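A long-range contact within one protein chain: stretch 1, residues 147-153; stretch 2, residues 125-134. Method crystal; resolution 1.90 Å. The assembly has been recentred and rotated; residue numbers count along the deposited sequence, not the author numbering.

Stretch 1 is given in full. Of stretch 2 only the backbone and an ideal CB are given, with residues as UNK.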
# COMPACT_ATOMS: atom_id res chain seq x y z
N TRP B 147 14.72 -2.60 2.36
CA TRP B 147 14.07 -1.67 3.30
C TRP B 147 13.89 -0.30 2.68
O TRP B 147 12.81 0.27 2.73
CB TRP B 147 14.85 -1.53 4.61
CG TRP B 147 14.09 -0.69 5.65
CD1 TRP B 147 14.43 0.55 6.13
CD2 TRP B 147 12.85 -1.04 6.27
NE1 TRP B 147 13.48 0.98 7.04
CE2 TRP B 147 12.50 0.02 7.14
CE3 TRP B 147 11.99 -2.15 6.18
CZ2 TRP B 147 11.33 0.01 7.91
CZ3 TRP B 147 10.83 -2.16 6.95
CH2 TRP B 147 10.51 -1.09 7.80
N ALA B 148 14.96 0.24 2.10
CA ALA B 148 14.90 1.58 1.55
C ALA B 148 13.89 1.63 0.42
O ALA B 148 13.12 2.58 0.32
CB ALA B 148 16.28 2.05 1.06
N ARG B 149 13.89 0.61 -0.43
CA ARG B 149 12.94 0.60 -1.54
C ARG B 149 11.50 0.64 -1.01
O ARG B 149 10.68 1.42 -1.48
CB ARG B 149 13.13 -0.62 -2.43
CG ARG B 149 12.21 -0.65 -3.65
CD ARG B 149 12.76 -1.65 -4.70
NE ARG B 149 12.49 -3.03 -4.31
CZ ARG B 149 13.36 -3.81 -3.67
NH1 ARG B 149 14.57 -3.35 -3.38
NH2 ARG B 149 13.02 -5.05 -3.33
N ARG B 150 11.20 -0.23 -0.07
CA ARG B 150 9.86 -0.32 0.50
C ARG B 150 9.40 0.92 1.24
O ARG B 150 8.24 1.29 1.15
CB ARG B 150 9.74 -1.52 1.41
CG ARG B 150 9.54 -2.78 0.63
CD ARG B 150 10.18 -3.95 1.29
NE ARG B 150 9.83 -5.15 0.55
CZ ARG B 150 10.38 -6.33 0.73
NH1 ARG B 150 11.34 -6.47 1.64
NH2 ARG B 150 9.98 -7.36 -0.01
N VAL B 151 10.31 1.55 1.97
CA VAL B 151 9.98 2.79 2.65
C VAL B 151 9.73 3.89 1.62
O VAL B 151 8.79 4.65 1.76
CB VAL B 151 11.07 3.19 3.67
CG1 VAL B 151 10.84 4.61 4.20
CG2 VAL B 151 11.10 2.18 4.83
N PHE B 152 10.55 3.96 0.58
CA PHE B 152 10.35 4.98 -0.43
C PHE B 152 8.95 4.89 -1.00
O PHE B 152 8.22 5.87 -1.05
CB PHE B 152 11.35 4.87 -1.58
CG PHE B 152 11.13 5.92 -2.64
CD1 PHE B 152 11.72 7.17 -2.53
CD2 PHE B 152 10.27 5.67 -3.71
CE1 PHE B 152 11.49 8.14 -3.50
CE2 PHE B 152 10.03 6.64 -4.67
CZ PHE B 152 10.66 7.87 -4.57
N TRP B 153 8.55 3.69 -1.39
CA TRP B 153 7.24 3.52 -2.01
C TRP B 153 6.10 3.68 -1.01
O TRP B 153 5.03 4.15 -1.36
CB TRP B 153 7.18 2.18 -2.76
CG TRP B 153 7.77 2.37 -4.10
CD1 TRP B 153 8.91 1.81 -4.58
CD2 TRP B 153 7.29 3.26 -5.12
NE1 TRP B 153 9.14 2.27 -5.85
CE2 TRP B 153 8.16 3.15 -6.21
CE3 TRP B 153 6.18 4.11 -5.23
CZ2 TRP B 153 7.98 3.88 -7.40
CZ3 TRP B 153 6.00 4.83 -6.40
CH2 TRP B 153 6.90 4.70 -7.48
N UNK B 125 14.00 -2.50 -13.33
CA UNK B 125 14.17 -1.08 -13.07
C UNK B 125 13.96 -0.70 -11.61
O UNK B 125 14.12 0.47 -11.23
CB UNK B 125 13.20 -0.28 -13.95
N UNK B 126 13.61 -1.66 -10.77
CA UNK B 126 13.27 -1.33 -9.38
C UNK B 126 14.47 -1.07 -8.46
O UNK B 126 14.29 -0.69 -7.31
CB UNK B 126 12.44 -2.47 -8.79
N UNK B 127 15.69 -1.24 -8.97
CA UNK B 127 16.87 -0.89 -8.17
C UNK B 127 17.35 0.55 -8.36
O UNK B 127 18.16 1.03 -7.58
CB UNK B 127 18.02 -1.84 -8.51
N UNK B 128 16.88 1.22 -9.41
CA UNK B 128 17.35 2.58 -9.71
C UNK B 128 17.10 3.55 -8.54
O UNK B 128 17.98 4.30 -8.17
CB UNK B 128 16.66 3.10 -10.97
N UNK B 129 15.90 3.52 -7.98
CA UNK B 129 15.56 4.35 -6.83
C UNK B 129 16.50 4.13 -5.64
O UNK B 129 16.89 5.09 -4.96
CB UNK B 129 14.12 4.07 -6.40
N UNK B 130 16.86 2.88 -5.39
CA UNK B 130 17.77 2.52 -4.33
C UNK B 130 19.16 3.11 -4.58
O UNK B 130 19.81 3.62 -3.66
CB UNK B 130 17.85 1.00 -4.20
N UNK B 131 19.62 3.03 -5.83
CA UNK B 131 20.91 3.63 -6.20
C UNK B 131 20.88 5.12 -5.96
O UNK B 131 21.86 5.69 -5.48
CB UNK B 131 21.25 3.34 -7.66
N UNK B 132 19.76 5.74 -6.30
CA UNK B 132 19.60 7.18 -6.13
C UNK B 132 19.61 7.56 -4.64
O UNK B 132 20.21 8.56 -4.25
CB UNK B 132 18.30 7.65 -6.79
N UNK B 133 18.96 6.74 -3.81
CA UNK B 133 18.91 6.99 -2.37
C UNK B 133 20.26 6.77 -1.69
O UNK B 133 20.72 7.58 -0.87
CB UNK B 133 17.86 6.09 -1.72
N UNK B 134 20.90 5.67 -2.04
CA UNK B 134 22.19 5.32 -1.45
C UNK B 134 23.26 6.30 -1.86
O UNK B 134 24.18 6.59 -1.09
CB UNK B 134 22.60 3.90 -1.85

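Stretch 1 is a helix that crosses the helix of stretch 2 at 98°, with the axes 9.3 Å apart at closest approach. The side chains at this crossing are Arg149, Phe152 and the small Ala148, with Trp153 at the margin.

Position 125 has phi 90° and psi -2°, a backbone that by itself favours glycine, and no part of stretch 1 lies near its ideal CB. It is Gly125, which opens a type I turn ending at 128.

At position 126 CA-to-CB points toward stretch 1, and the ideal CB lies 4.2 Å from Arg149 CD. A short polar or acidic residue would suit the approaching guanidinium. The residue is Asp126. Its OD2 lies 3.7 Å from Arg149 NE, a long salt bridge in which the oxygen sits well out of the guanidinium plane, so charge acts without a directed N-H. The backbone contributes too: a water donates to Asp126 O (3.1 Å) and accepts from Trp153 NE1 (3.1 Å), joining the two stretches.

Position 127 points away, so a short side chain would miss stretch 1, whereas a long acidic or polar one could turn back to Arg149. Glu127, m at chi1 and chi2, does so: OE1 comes 4.0 Å from Arg149 NH1, again a long salt bridge of charges alone.

Position 128 is out of reach and sets little demand; it is Ala128, whose N closes the turn through a weak bond to Gly125 O.

Position 129 points toward stretch 1, with its ideal CB 5.0 Å from Phe152 CD2. Leucine, isoleucine or methionine could fill that gap. Ile129 places CD1 over one face of the Phe152 ring, 3.8 Å from the centroid and 14° off the normal, a CH-pi contact.

At position 130 the CB points sideways, 5.3 Å from Arg149 CB, and Arg149 CA and the CA of 130 are only 5.9 Å apart. A compact apolar residue fits such close backbones. Val130 sets CG2 3.9 Å from Arg149 CB, near the plane of the guanidinium at its edge.

Positions 131 and 132 are out of reach, so stretch 1 leaves them free; they are Glu131 and Val132.

Position 133 points toward Ala148, its ideal CB 5.2 Å from Ala148 CB, leaving room for a medium apolar chain. Leu133 reaches in with CD1, 4.1 Å from Phe152 CB and 4.5 Å from Ala148 CB.

Position 134 points sideways into open space, where many polar residues would serve; it is Asn134.

Stretch 2 (125-134) GDEAIVEVLN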
# COMPACT_ATOMS: atom_id res chain seq x y z
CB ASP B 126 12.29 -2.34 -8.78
CG ASP B 126 12.96 -3.60 -8.29
OD1 ASP B 126 14.17 -3.78 -8.50
OD2 ASP B 126 12.26 -4.43 -7.68
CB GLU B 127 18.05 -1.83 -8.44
CG GLU B 127 17.80 -3.28 -8.10
CD GLU B 127 17.57 -3.52 -6.61
OE1 GLU B 127 17.59 -2.54 -5.83
OE2 GLU B 127 17.37 -4.69 -6.23
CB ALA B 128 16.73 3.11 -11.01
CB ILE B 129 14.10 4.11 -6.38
CG1 ILE B 129 13.75 5.03 -5.22
CG2 ILE B 129 13.88 2.65 -6.01
CD1 ILE B 129 14.13 6.47 -5.46
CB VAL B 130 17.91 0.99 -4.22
CG1 VAL B 130 18.95 0.59 -3.19
CG2 VAL B 130 16.56 0.35 -3.91
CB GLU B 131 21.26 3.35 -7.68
CG GLU B 131 21.39 1.89 -7.99
CD GLU B 131 22.57 1.26 -7.28
OE1 GLU B 131 23.61 1.94 -7.13
OE2 GLU B 131 22.45 0.09 -6.86
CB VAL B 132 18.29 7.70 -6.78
CG1 VAL B 132 18.04 9.16 -6.37
CG2 VAL B 132 18.36 7.57 -8.30
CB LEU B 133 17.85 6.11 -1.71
CG LEU B 133 16.42 6.56 -1.97
CD1 LEU B 133 15.44 5.43 -1.74
CD2 LEU B 133 16.08 7.80 -1.13
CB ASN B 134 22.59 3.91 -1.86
CG ASN B 134 21.75 2.85 -1.18
OD1 ASN B 134 20.56 3.05 -0.92
ND2 ASN B 134 22.35 1.70 -0.91
O HOH W 1 11.53 0.71 -6.95
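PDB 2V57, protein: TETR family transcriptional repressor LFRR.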